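Local coordinates for Non-canonical purine NTP pyrophosphatase (Coxiella burnetii, PDB 3TQU), which probably hydrolyses non-canonical purine nucleoside triphosphates such as XTP, dITP and ITP to monophosphates and diphosphate, keeping them out of DNA and RNA, at residues Leu27-Ile32 with Thr195-Ala200; Ala78-Ala83 with Ser89-Lys94; Glu150-Asn155 with Ile162-Ser167; Ala10-Ser15 with Pro33-Ser38. All blocks are in the same frame, centred on the assembly; numbering follows the deposited sequence.

Contact 1. Residues Leu27-Ile32 with Thr195-Ala200; sequences LEIKFI and TVLTEA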
loop_
_atom_site.group_PDB
_atom_site.type_symbol
_atom_site.label_atom_id
_atom_site.label_comp_id
_atom_site.label_asym_id
_atom_site.label_seq_id
_atom_site.Cartn_x
_atom_site.Cartn_y
_atom_site.Cartn_z
ATOM N N LEU A 27 22.656 -4.712 9.197
ATOM C CA LEU A 27 22.375 -5.424 7.953
ATOM C C LEU A 27 23.357 -5.011 6.860
ATOM O O LEU A 27 23.863 -3.891 6.864
ATOM C CB LEU A 27 20.942 -5.144 7.490
ATOM C CG LEU A 27 19.806 -5.652 8.378
ATOM C CD1 LEU A 27 18.458 -5.166 7.859
ATOM C CD2 LEU A 27 19.834 -7.170 8.471
ATOM N N GLU A 28 23.629 -5.912 5.924
ATOM C CA GLU A 28 24.534 -5.593 4.827
ATOM C C GLU A 28 23.791 -4.891 3.697
ATOM O O GLU A 28 23.619 -5.450 2.611
ATOM C CB GLU A 28 25.231 -6.848 4.303
ATOM C CG GLU A 28 26.172 -7.485 5.305
ATOM C CD GLU A 28 27.074 -6.467 5.975
ATOM O OE1 GLU A 28 26.890 -6.223 7.186
ATOM O OE2 GLU A 28 27.961 -5.912 5.290
ATOM N N ILE A 29 23.350 -3.667 3.965
ATOM C CA ILE A 29 22.655 -2.859 2.972
ATOM C C ILE A 29 23.207 -1.439 2.960
ATOM O O ILE A 29 23.470 -0.855 4.014
ATOM C CB ILE A 29 21.140 -2.805 3.240
ATOM C CG1 ILE A 29 20.551 -4.217 3.271
ATOM C CG2 ILE A 29 20.443 -1.961 2.185
ATOM C CD1 ILE A 29 19.047 -4.244 3.430
ATOM N N LYS A 30 23.382 -0.889 1.764
ATOM C CA LYS A 30 23.881 0.469 1.614
ATOM C C LYS A 30 22.870 1.328 0.869
ATOM O O LYS A 30 22.544 1.055 -0.287
ATOM C CB LYS A 30 25.211 0.475 0.860
ATOM C CG LYS A 30 25.776 1.866 0.605
ATOM C CD LYS A 30 26.970 1.809 -0.337
ATOM C CE LYS A 30 28.077 0.928 0.222
ATOM N NZ LYS A 30 29.202 0.769 -0.743
ATOM N N PHE A 31 22.371 2.364 1.535
ATOM C CA PHE A 31 21.449 3.287 0.888
ATOM C C PHE A 31 22.190 4.433 0.210
ATOM O O PHE A 31 23.088 5.043 0.791
ATOM C CB PHE A 31 20.421 3.810 1.887
ATOM C CG PHE A 31 19.332 2.825 2.191
ATOM C CD1 PHE A 31 18.154 2.832 1.464
ATOM C CD2 PHE A 31 19.498 1.874 3.183
ATOM C CE1 PHE A 31 17.149 1.916 1.736
ATOM C CE2 PHE A 31 18.500 0.957 3.453
ATOM C CZ PHE A 31 17.327 0.979 2.729
ATOM N N ILE A 32 21.805 4.715 -1.029
ATOM C CA ILE A 32 22.431 5.769 -1.810
ATOM C C ILE A 32 21.377 6.773 -2.250
ATOM O O ILE A 32 20.431 6.417 -2.953
ATOM C CB ILE A 32 23.114 5.192 -3.059
ATOM C CG1 ILE A 32 24.063 4.055 -2.667
ATOM C CG2 ILE A 32 23.842 6.292 -3.823
ATOM C CD1 ILE A 32 24.689 3.356 -3.848
ATOM N N THR A 195 11.927 -5.118 10.092
ATOM C CA THR A 195 11.489 -6.488 10.318
ATOM C C THR A 195 11.552 -7.298 9.026
ATOM O O THR A 195 12.036 -8.431 9.015
ATOM C CB THR A 195 10.062 -6.535 10.897
ATOM O OG1 THR A 195 10.060 -5.957 12.209
ATOM C CG2 THR A 195 9.572 -7.972 10.986
ATOM N N VAL A 196 11.069 -6.711 7.935
ATOM C CA VAL A 196 11.059 -7.401 6.652
ATOM C C VAL A 196 12.471 -7.595 6.110
ATOM O O VAL A 196 12.828 -8.683 5.663
ATOM C CB VAL A 196 10.198 -6.656 5.613
ATOM C CG1 VAL A 196 10.302 -7.332 4.252
ATOM C CG2 VAL A 196 8.748 -6.593 6.076
ATOM N N LEU A 197 13.278 -6.541 6.163
ATOM C CA LEU A 197 14.634 -6.601 5.634
ATOM C C LEU A 197 15.520 -7.539 6.449
ATOM O O LEU A 197 16.310 -8.299 5.895
ATOM C CB LEU A 197 15.247 -5.203 5.569
ATOM C CG LEU A 197 14.644 -4.289 4.502
ATOM C CD1 LEU A 197 15.292 -2.915 4.526
ATOM C CD2 LEU A 197 14.780 -4.930 3.126
ATOM N N THR A 198 15.382 -7.478 7.768
ATOM C CA THR A 198 16.135 -8.347 8.661
ATOM C C THR A 198 15.792 -9.811 8.412
ATOM O O THR A 198 16.676 -10.668 8.367
ATOM C CB THR A 198 15.843 -8.014 10.135
ATOM O OG1 THR A 198 16.232 -6.661 10.404
ATOM C CG2 THR A 198 16.607 -8.958 11.060
ATOM N N GLU A 199 14.500 -10.087 8.252
ATOM C CA GLU A 199 14.026 -11.443 7.997
ATOM C C GLU A 199 14.565 -11.948 6.661
ATOM O O GLU A 199 14.946 -13.111 6.534
ATOM C CB GLU A 199 12.495 -11.485 8.019
ATOM C CG GLU A 199 11.904 -12.872 8.223
ATOM C CD GLU A 199 11.815 -13.676 6.937
ATOM O OE1 GLU A 199 12.073 -13.108 5.856
ATOM O OE2 GLU A 199 11.480 -14.878 7.008
ATOM N N ALA A 200 14.596 -11.061 5.670
ATOM C CA ALA A 200 15.197 -11.368 4.378
ATOM C C ALA A 200 16.716 -11.439 4.511
ATOM O O ALA A 200 17.291 -12.521 4.619
ATOM C CB ALA A 200 14.801 -10.318 3.346
#
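Leu27 packs against the last turn of helix 185-199, its branched end resting on Leu197 and Thr198. From the backbone, CB starts the side chain off toward the helix. CG follows, set anti to the carbonyl carbon (chi1 -65°), and this places the fork of the side chain against the helix surface. Both methyls at the tip meet Thr198, and CD1 also reaches Leu197. Leu27 CD1 lies 3.9 Å from Leu197 CB and 3.7 Å from Thr198 OG1, while Leu27 CD2 sits 3.9 Å from Thr198 CA. The Thr198 hydroxyl is already hydrogen-bonded to Ser194 O one turn back in the helix, so the methyls meet a polar atom that has its partner. Threonine suits this border position, a residue largely in solvent with one flank against a leucine. Two residues further on, the inverse gamma turn centred on Glu28 has brought the chain into its strand, and Ile29 CD1 reaches Leu197 CD1 at 4.1 Å, the two side chains crossing at about a right angle. Leu197 thus spans Leu27, at its CB, and Ile29, at its CD1. Around this surface contact, strand 29-33 runs parallel to strand 5-9 at one margin of the sheet; Ile29 also packs on Leu5 and Ile7 of that strand, and Leu197 touches Leu24, just past helix 14-23.

Contact 2. Residues Ala78-Ala83 with Ser89-Lys94; sequences AALNSA and SRYAGK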
loop_
_atom_site.group_PDB
_atom_site.type_symbol
_atom_site.label_atom_id
_atom_site.label_comp_id
_atom_site.label_asym_id
_atom_site.label_seq_id
_atom_site.Cartn_x
_atom_site.Cartn_y
_atom_site.Cartn_z
ATOM N N ALA A 78 -9.391 14.515 11.398
ATOM C CA ALA A 78 -10.735 13.962 11.266
ATOM C C ALA A 78 -11.779 15.021 10.920
ATOM O O ALA A 78 -12.556 14.850 9.982
ATOM C CB ALA A 78 -11.127 13.207 12.533
ATOM N N ALA A 79 -11.790 16.114 11.674
ATOM C CA ALA A 79 -12.779 17.169 11.475
ATOM C C ALA A 79 -12.623 17.867 10.128
ATOM O O ALA A 79 -13.536 18.550 9.671
ATOM C CB ALA A 79 -12.715 18.181 12.607
ATOM N N LEU A 80 -11.464 17.699 9.498
ATOM C CA LEU A 80 -11.202 18.328 8.207
ATOM C C LEU A 80 -11.182 17.312 7.068
ATOM O O LEU A 80 -10.513 17.519 6.056
ATOM C CB LEU A 80 -9.884 19.101 8.239
ATOM C CG LEU A 80 -9.775 20.199 9.296
ATOM C CD1 LEU A 80 -8.440 20.923 9.180
ATOM C CD2 LEU A 80 -10.935 21.176 9.170
ATOM N N ASN A 81 -11.917 16.218 7.239
ATOM C CA ASN A 81 -12.006 15.182 6.214
ATOM C C ASN A 81 -10.627 14.701 5.769
ATOM O O ASN A 81 -10.390 14.478 4.583
ATOM C CB ASN A 81 -12.813 15.679 5.008
ATOM C CG ASN A 81 -13.217 14.554 4.068
ATOM O OD1 ASN A 81 -13.394 13.411 4.490
ATOM N ND2 ASN A 81 -13.364 14.874 2.785
ATOM N N SER A 82 -9.726 14.558 6.739
ATOM C CA SER A 82 -8.373 14.036 6.522
ATOM C C SER A 82 -7.376 15.035 5.931
ATOM O O SER A 82 -6.219 14.696 5.698
ATOM C CB SER A 82 -8.399 12.739 5.705
ATOM O OG SER A 82 -8.832 11.650 6.503
ATOM N N ALA A 83 -7.820 16.263 5.691
ATOM C CA ALA A 83 -6.895 17.325 5.315
ATOM C C ALA A 83 -5.970 17.596 6.500
ATOM O O ALA A 83 -6.342 17.334 7.643
ATOM C CB ALA A 83 -7.660 18.582 4.932
ATOM N N SER A 89 2.188 19.728 3.061
ATOM C CA SER A 89 3.253 20.697 2.820
ATOM C C SER A 89 2.761 21.931 2.062
ATOM O O SER A 89 3.385 22.991 2.120
ATOM C CB SER A 89 4.408 20.040 2.061
ATOM O OG SER A 89 3.978 19.559 0.799
ATOM N N ARG A 90 1.639 21.789 1.362
ATOM C CA ARG A 90 1.113 22.860 0.514
ATOM C C ARG A 90 -0.052 23.604 1.163
ATOM O O ARG A 90 -0.614 24.529 0.576
ATOM C CB ARG A 90 0.657 22.290 -0.831
ATOM C CG ARG A 90 1.784 21.827 -1.740
ATOM C CD ARG A 90 1.235 21.064 -2.941
ATOM N NE ARG A 90 0.733 19.744 -2.566
ATOM C CZ ARG A 90 0.072 18.931 -3.384
ATOM N NH1 ARG A 90 -0.179 19.300 -4.633
ATOM N NH2 ARG A 90 -0.344 17.748 -2.952
ATOM N N TYR A 91 -0.398 23.205 2.382
ATOM C CA TYR A 91 -1.636 23.643 3.020
ATOM C C TYR A 91 -1.788 25.159 3.167
ATOM O O TYR A 91 -2.903 25.677 3.137
ATOM C CB TYR A 91 -1.796 22.958 4.379
ATOM C CG TYR A 91 -3.198 23.020 4.933
ATOM C CD1 TYR A 91 -4.269 22.490 4.225
ATOM C CD2 TYR A 91 -3.452 23.594 6.172
ATOM C CE1 TYR A 91 -5.552 22.538 4.728
ATOM C CE2 TYR A 91 -4.732 23.645 6.684
ATOM C CZ TYR A 91 -5.779 23.116 5.958
ATOM O OH TYR A 91 -7.054 23.165 6.465
ATOM N N ALA A 92 -0.675 25.869 3.329
ATOM C CA ALA A 92 -0.729 27.318 3.504
ATOM C C ALA A 92 -0.152 28.068 2.306
ATOM O O ALA A 92 0.352 29.179 2.445
ATOM C CB ALA A 92 -0.015 27.730 4.788
ATOM N N GLY A 93 -0.231 27.453 1.132
ATOM C CA GLY A 93 0.292 28.051 -0.083
ATOM C C GLY A 93 1.761 27.731 -0.281
ATOM O O GLY A 93 2.397 27.138 0.588
ATOM N N LYS A 94 2.304 28.118 -1.430
ATOM C CA LYS A 94 3.718 27.897 -1.707
ATOM C C LYS A 94 4.566 28.958 -1.010
ATOM O O LYS A 94 4.115 30.081 -0.787
ATOM C CB LYS A 94 3.989 27.912 -3.211
ATOM C CG LYS A 94 4.121 29.306 -3.798
ATOM C CD LYS A 94 4.495 29.265 -5.272
ATOM C CE LYS A 94 3.356 28.727 -6.119
ATOM N NZ LYS A 94 3.671 28.796 -7.573
#
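Tyr91 meets Leu80 and Ala83 by van der Waals contact. The closest approach is at the end of the tyrosine, where the Leu80 CD1 methyl lies against the hydroxyl, 3.8 Å from Tyr91 OH, the two side chains crossing at about a right angle. Tyr91 CG stands anti to the backbone N (chi1 -163°), which sends the long ring across to the other turn. A tyrosine suits the place because it is long enough to bridge two turns whose backbones stay well apart: the nearest CA atoms, those of Ala83 and Tyr91, are 8.5 Å from each other. Alanine is short enough to let the ring pass, with Ala83 CB, oblique to it, still 4.5 Å from Tyr91 CE1.

The polar interactions shape each turn separately. A type I' turn from Leu80 to Ala83 is closed by Ala83 N donating to Leu80 O (3.0 Å); it places these two residues, at its ends, with CB directed toward the segment of Tyr91. Within it, Asn81 OD1 is hydrogen-bonded to Asn130 ND2 of the second subunit. A type I turn from Arg90 to Gly93 is closed in the same way by Gly93 N and Arg90 O; at Gly93 the backbone angles would press a CB against the preceding carbonyl, so glycine is called for. Charge enters through Lys104, which makes a cation-pi contact with the Tyr91 ring and a hydrogen bond to Tyr91 O.

Tyr91 also touches Tyr159, a predicted substrate-binding residue. Both turns belong to the single loop between strand 68-77 and helix 98-112, and Tyr91 rests on Val105 and Ala108 of that helix.

Contact 3. Residues Glu150-Asn155 with Ile162-Ser167; sequences EPRGKN and IFYVPS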
loop_
_atom_site.group_PDB
_atom_site.type_symbol
_atom_site.label_atom_id
_atom_site.label_comp_id
_atom_site.label_asym_id
_atom_site.label_seq_id
_atom_site.Cartn_x
_atom_site.Cartn_y
_atom_site.Cartn_z
ATOM N N GLU A 150 -2.972 25.596 20.820
ATOM C CA GLU A 150 -1.859 26.483 20.496
ATOM C C GLU A 150 -0.549 25.701 20.449
ATOM O O GLU A 150 -0.423 24.660 21.094
ATOM C CB GLU A 150 -1.765 27.630 21.509
ATOM C CG GLU A 150 -1.524 27.185 22.943
ATOM C CD GLU A 150 -1.393 28.354 23.906
ATOM O OE1 GLU A 150 -2.413 29.023 24.178
ATOM O OE2 GLU A 150 -0.268 28.606 24.388
ATOM N N PRO A 151 0.428 26.195 19.676
ATOM C CA PRO A 151 1.714 25.506 19.520
ATOM C C PRO A 151 2.494 25.420 20.832
ATOM O O PRO A 151 2.550 26.398 21.578
ATOM C CB PRO A 151 2.469 26.395 18.526
ATOM C CG PRO A 151 1.414 27.188 17.830
ATOM C CD PRO A 151 0.358 27.421 18.864
ATOM N N ARG A 152 3.083 24.258 21.100
ATOM C CA ARG A 152 3.925 24.052 22.278
ATOM C C ARG A 152 5.090 23.130 21.940
ATOM O O ARG A 152 4.918 22.148 21.225
ATOM C CB ARG A 152 3.113 23.439 23.423
ATOM C CG ARG A 152 2.374 24.442 24.287
ATOM C CD ARG A 152 1.758 23.777 25.512
ATOM N NE ARG A 152 0.584 22.969 25.184
ATOM C CZ ARG A 152 0.563 21.640 25.163
ATOM N NH1 ARG A 152 1.655 20.946 25.458
ATOM N NH2 ARG A 152 -0.557 21.002 24.851
ATOM N N GLY A 153 6.276 23.437 22.458
ATOM C CA GLY A 153 7.422 22.566 22.257
ATOM C C GLY A 153 8.510 23.164 21.386
ATOM O O GLY A 153 8.225 23.900 20.442
ATOM N N LYS A 154 9.758 22.824 21.697
ATOM C CA LYS A 154 10.919 23.425 21.047
ATOM C C LYS A 154 11.552 22.511 20.000
ATOM O O LYS A 154 12.382 22.953 19.208
ATOM C CB LYS A 154 11.967 23.789 22.100
ATOM C CG LYS A 154 12.597 22.576 22.765
ATOM C CD LYS A 154 13.402 22.952 23.999
ATOM C CE LYS A 154 14.024 21.714 24.632
ATOM N NZ LYS A 154 14.607 21.991 25.972
ATOM N N ASN A 155 11.166 21.240 19.998
ATOM C CA ASN A 155 11.785 20.264 19.102
ATOM C C ASN A 155 10.989 19.968 17.831
ATOM O O ASN A 155 9.875 20.453 17.647
ATOM C CB ASN A 155 12.070 18.961 19.852
ATOM C CG ASN A 155 13.010 19.158 21.023
ATOM O OD1 ASN A 155 13.964 19.932 20.945
ATOM N ND2 ASN A 155 12.740 18.462 22.120
ATOM N N ILE A 162 1.715 21.363 17.362
ATOM C CA ILE A 162 0.282 21.243 17.645
ATOM C C ILE A 162 -0.226 19.802 17.645
ATOM O O ILE A 162 -1.431 19.567 17.730
ATOM C CB ILE A 162 -0.593 22.085 16.682
ATOM C CG1 ILE A 162 -0.343 21.682 15.226
ATOM C CG2 ILE A 162 -0.356 23.574 16.904
ATOM C CD1 ILE A 162 -1.272 22.371 14.236
ATOM N N PHE A 163 0.684 18.839 17.553
ATOM C CA PHE A 163 0.279 17.443 17.590
ATOM C C PHE A 163 0.399 16.873 19.000
ATOM O O PHE A 163 1.460 16.399 19.402
ATOM C CB PHE A 163 1.085 16.603 16.604
ATOM C CG PHE A 163 0.561 15.208 16.439
ATOM C CD1 PHE A 163 -0.528 14.961 15.620
ATOM C CD2 PHE A 163 1.143 14.148 17.110
ATOM C CE1 PHE A 163 -1.022 13.676 15.468
ATOM C CE2 PHE A 163 0.656 12.862 16.959
ATOM C CZ PHE A 163 -0.427 12.628 16.136
ATOM N N TYR A 164 -0.701 16.935 19.743
ATOM C CA TYR A 164 -0.742 16.439 21.113
ATOM C C TYR A 164 -0.741 14.915 21.139
ATOM O O TYR A 164 -1.546 14.272 20.461
ATOM C CB TYR A 164 -1.978 16.984 21.832
ATOM C CG TYR A 164 -2.112 16.537 23.275
ATOM C CD1 TYR A 164 -3.030 15.558 23.637
ATOM C CD2 TYR A 164 -1.326 17.097 24.273
ATOM C CE1 TYR A 164 -3.161 15.150 24.953
ATOM C CE2 TYR A 164 -1.448 16.694 25.593
ATOM C CZ TYR A 164 -2.367 15.719 25.924
ATOM O OH TYR A 164 -2.498 15.310 27.232
ATOM N N VAL A 165 0.166 14.344 21.923
ATOM C CA VAL A 165 0.298 12.896 22.018
ATOM C C VAL A 165 -0.259 12.414 23.351
ATOM O O VAL A 165 0.422 12.486 24.372
ATOM C CB VAL A 165 1.768 12.465 21.893
ATOM C CG1 VAL A 165 1.881 10.947 21.870
ATOM C CG2 VAL A 165 2.383 13.069 20.638
ATOM N N PRO A 166 -1.509 11.924 23.340
ATOM C CA PRO A 166 -2.252 11.530 24.541
ATOM C C PRO A 166 -1.457 10.614 25.465
ATOM O O PRO A 166 -1.516 10.779 26.684
ATOM C CB PRO A 166 -3.461 10.786 23.967
ATOM C CG PRO A 166 -3.688 11.431 22.651
ATOM C CD PRO A 166 -2.308 11.733 22.116
ATOM N N SER A 167 -0.718 9.669 24.893
ATOM C CA SER A 167 0.027 8.696 25.688
ATOM C C SER A 167 1.112 9.350 26.543
ATOM O O SER A 167 1.482 8.829 27.598
ATOM C CB SER A 167 0.667 7.654 24.775
ATOM O OG SER A 167 1.609 8.262 23.910
#
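Ile162 lays its CG2 methyl against Pro151, alongside the ring, with both side chains pointing the same way. The methyl is 3.9 Å from Pro151 CA and 4.1 Å from Pro151 CG, and it also lies 4.1 Å from Glu150 C, so it covers the peptide junction leading into the proline as well as the ring. The torsions account for this: Ile162 CG1 sits between the backbone N and the carbonyl carbon (chi1 58°), which leaves CG2 anti to the carbonyl carbon and beside the proline, while the longer branch leads away. Ile162 as a whole is buried and also packs on Ile102 and Val105 of helix 98-112. Pro151 rests on Ile102 and Leu106 of the same helix, and a compact apolar ring fits an exposed position with one side against the helix.

The second pairing is of a different nature. Arg152 bends at chi3 and brings its guanidinium beside Tyr164, where Arg152 NH2 comes 4.0 Å from Tyr164 CD2. The ring atom lies at the edge of the guanidinium, near its plane, and the two planes are turned 71° apart, so the groups are far from stacked. Arginine has the length to reach along the tyrosine and still keep its charge engaged, since Arg152 NH1 forms a salt bridge with Glu174.

The loop is therefore packed against the residue before strand 163-165 by dispersion forces, next to the backbone hydrogen bond of Arg152 with Pro161, whereas the salt bridge to Glu174 probably does most to fix the orientation of the Arg152 guanidinium, with the tyrosine ring lying alongside.

Contact 4. Residues Ala10-Ser15 with Pro33-Ser38; sequences ASQNSS and PQTEFS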
loop_
_atom_site.group_PDB
_atom_site.type_symbol
_atom_site.label_atom_id
_atom_site.label_comp_id
_atom_site.label_asym_id
_atom_site.label_seq_id
_atom_site.Cartn_x
_atom_site.Cartn_y
_atom_site.Cartn_z
ATOM N N ALA A 10 15.139 7.816 -2.537
ATOM C CA ALA A 10 14.635 8.901 -3.373
ATOM C C ALA A 10 14.748 10.269 -2.693
ATOM O O ALA A 10 14.841 11.298 -3.360
ATOM C CB ALA A 10 13.194 8.626 -3.789
ATOM N N SER A 11 14.762 10.273 -1.365
ATOM C CA SER A 11 14.751 11.515 -0.595
ATOM C C SER A 11 16.087 12.268 -0.600
ATOM O O SER A 11 17.155 11.662 -0.628
ATOM C CB SER A 11 14.335 11.221 0.847
ATOM O OG SER A 11 14.334 12.402 1.625
ATOM N N GLN A 12 16.010 13.595 -0.572
ATOM C CA GLN A 12 17.189 14.441 -0.422
ATOM C C GLN A 12 17.335 14.840 1.038
ATOM O O GLN A 12 18.200 15.643 1.393
ATOM C CB GLN A 12 17.065 15.705 -1.270
ATOM C CG GLN A 12 17.028 15.485 -2.773
ATOM C CD GLN A 12 17.229 16.780 -3.540
ATOM O OE1 GLN A 12 18.208 17.496 -3.321
ATOM N NE2 GLN A 12 16.294 17.097 -4.430
ATOM N N ASN A 13 16.476 14.283 1.883
ATOM C CA ASN A 13 16.429 14.658 3.288
ATOM C C ASN A 13 17.507 13.936 4.092
ATOM O O ASN A 13 17.478 12.712 4.221
ATOM C CB ASN A 13 15.036 14.369 3.855
ATOM C CG ASN A 13 14.880 14.830 5.285
ATOM O OD1 ASN A 13 15.760 14.616 6.119
ATOM N ND2 ASN A 13 13.752 15.466 5.579
ATOM N N SER A 14 18.452 14.703 4.633
ATOM C CA SER A 14 19.608 14.138 5.330
ATOM C C SER A 14 19.238 13.389 6.610
ATOM O O SER A 14 19.872 12.392 6.958
ATOM C CB SER A 14 20.656 15.223 5.625
ATOM O OG SER A 14 20.160 16.204 6.527
ATOM N N SER A 15 18.215 13.863 7.312
ATOM C CA SER A 15 17.787 13.195 8.534
ATOM C C SER A 15 17.145 11.844 8.210
ATOM O O SER A 15 17.279 10.886 8.972
ATOM C CB SER A 15 16.829 14.075 9.341
ATOM O OG SER A 15 15.571 14.188 8.705
ATOM N N PRO A 33 21.526 8.035 -1.828
ATOM C CA PRO A 33 20.571 9.072 -2.229
ATOM C C PRO A 33 20.516 9.175 -3.750
ATOM O O PRO A 33 21.551 9.048 -4.409
ATOM C CB PRO A 33 21.167 10.350 -1.621
ATOM C CG PRO A 33 22.016 9.872 -0.485
ATOM C CD PRO A 33 22.579 8.556 -0.939
ATOM N N GLN A 34 19.327 9.387 -4.303
ATOM C CA GLN A 34 19.181 9.441 -5.752
ATOM C C GLN A 34 20.034 10.549 -6.352
ATOM O O GLN A 34 20.416 10.483 -7.518
ATOM C CB GLN A 34 17.715 9.601 -6.160
ATOM C CG GLN A 34 17.085 10.931 -5.784
ATOM C CD GLN A 34 15.636 11.017 -6.212
ATOM O OE1 GLN A 34 14.996 9.999 -6.486
ATOM N NE2 GLN A 34 15.107 12.234 -6.275
ATOM N N THR A 35 20.347 11.560 -5.548
ATOM C CA THR A 35 21.189 12.660 -6.008
ATOM C C THR A 35 22.582 12.198 -6.428
ATOM O O THR A 35 23.267 12.886 -7.183
ATOM C CB THR A 35 21.327 13.748 -4.933
ATOM O OG1 THR A 35 21.694 13.140 -3.687
ATOM C CG2 THR A 35 20.009 14.498 -4.764
ATOM N N GLU A 36 23.000 11.034 -5.941
ATOM C CA GLU A 36 24.314 10.498 -6.286
ATOM C C GLU A 36 24.323 9.891 -7.684
ATOM O O GLU A 36 25.375 9.514 -8.205
ATOM C CB GLU A 36 24.765 9.471 -5.249
ATOM C CG GLU A 36 25.226 10.099 -3.946
ATOM C CD GLU A 36 26.439 10.991 -4.140
ATOM O OE1 GLU A 36 27.513 10.459 -4.488
ATOM O OE2 GLU A 36 26.317 12.220 -3.957
ATOM N N PHE A 37 23.135 9.802 -8.275
ATOM C CA PHE A 37 22.962 9.336 -9.647
ATOM C C PHE A 37 22.454 10.482 -10.507
ATOM O O PHE A 37 22.085 10.288 -11.665
ATOM C CB PHE A 37 21.951 8.189 -9.698
ATOM C CG PHE A 37 22.420 6.932 -9.025
ATOM C CD1 PHE A 37 23.003 5.914 -9.762
ATOM C CD2 PHE A 37 22.278 6.767 -7.659
ATOM C CE1 PHE A 37 23.434 4.753 -9.147
ATOM C CE2 PHE A 37 22.709 5.611 -7.037
ATOM C CZ PHE A 37 23.288 4.602 -7.781
ATOM N N SER A 38 22.422 11.675 -9.921
ATOM C CA SER A 38 21.902 12.861 -10.589
ATOM C C SER A 38 20.456 12.690 -11.044
ATOM O O SER A 38 20.071 13.163 -12.114
ATOM C CB SER A 38 22.796 13.257 -11.764
ATOM O OG SER A 38 24.087 13.610 -11.300
HETATM O O HOH W 1 18.685 12.081 -3.021
#
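Ala10 and Gln34 form the tight part of this contact. Ala10 O lies above the flat amide of Gln34, almost directly over the carbonyl carbon, with Gln34 CD 3.0 Å away. Gln34 NE2 is nearly as close at 3.1 Å, but its angle is poor and no hydrogen bond results; the approach is of an oxygen to a face. The torsion chi1 of 67° sets Gln34 CG between its backbone N and carbonyl carbon, and from there the extended chain reaches under Ala10. Over the same face, Ala10 CB lies 3.5 Å from Gln34 OE1, a space that suits a single methyl.

Ala10 belongs to the loop after strand 5-9 that runs into helix 14-23, and Ser11 to Ser15, across that junction, are predicted to bind substrate; Gln34 lies in the 3-10 turn after strand 29-33. The loop is shaped by an ST turn, Asn13 N donating to Ser11 OG (2.9 Å), and by Asn13 as N-cap, its OD1 accepting from Ser15 OG (2.6 Å) and, weakly, from Ser15 N.

Toward solvent the fit relaxes. One water bridges the segments, donating to Ser11 O (2.9 Å) and accepting from Thr35 N (3.1 Å). Beyond it, the exposed Gln12 crosses Thr35 obliquely: the Thr35 CG2 methyl meets Gln12 CG at 3.7 Å and the carbonyl end of its amide, while Gln12 NE2 is hydrogen-bonded to Asp41.

Contacts 1 and 4 share one end of the molecule, their centres 18 Å apart and joined where Ile32 of strand 29-33 packs on Phe37. Their segments alternate along the chain, so the strand is tied both to helix 185-199 and to the predicted substrate loop. Contacts 2 and 3 lie in series, centres also 18 Å apart, and both lean on helix 98-112. Both are nested within the loop closed by contact 1, across the chain's centre from it; contacts 1 and 3 reach the same mixed sheet. The turn of contact 2 reaches the second subunit through Asn81 and Ser82. Contact 4 carries predicted substrate-binding residues, and contacts 2 and 3 both lie near Tyr159, another predicted one.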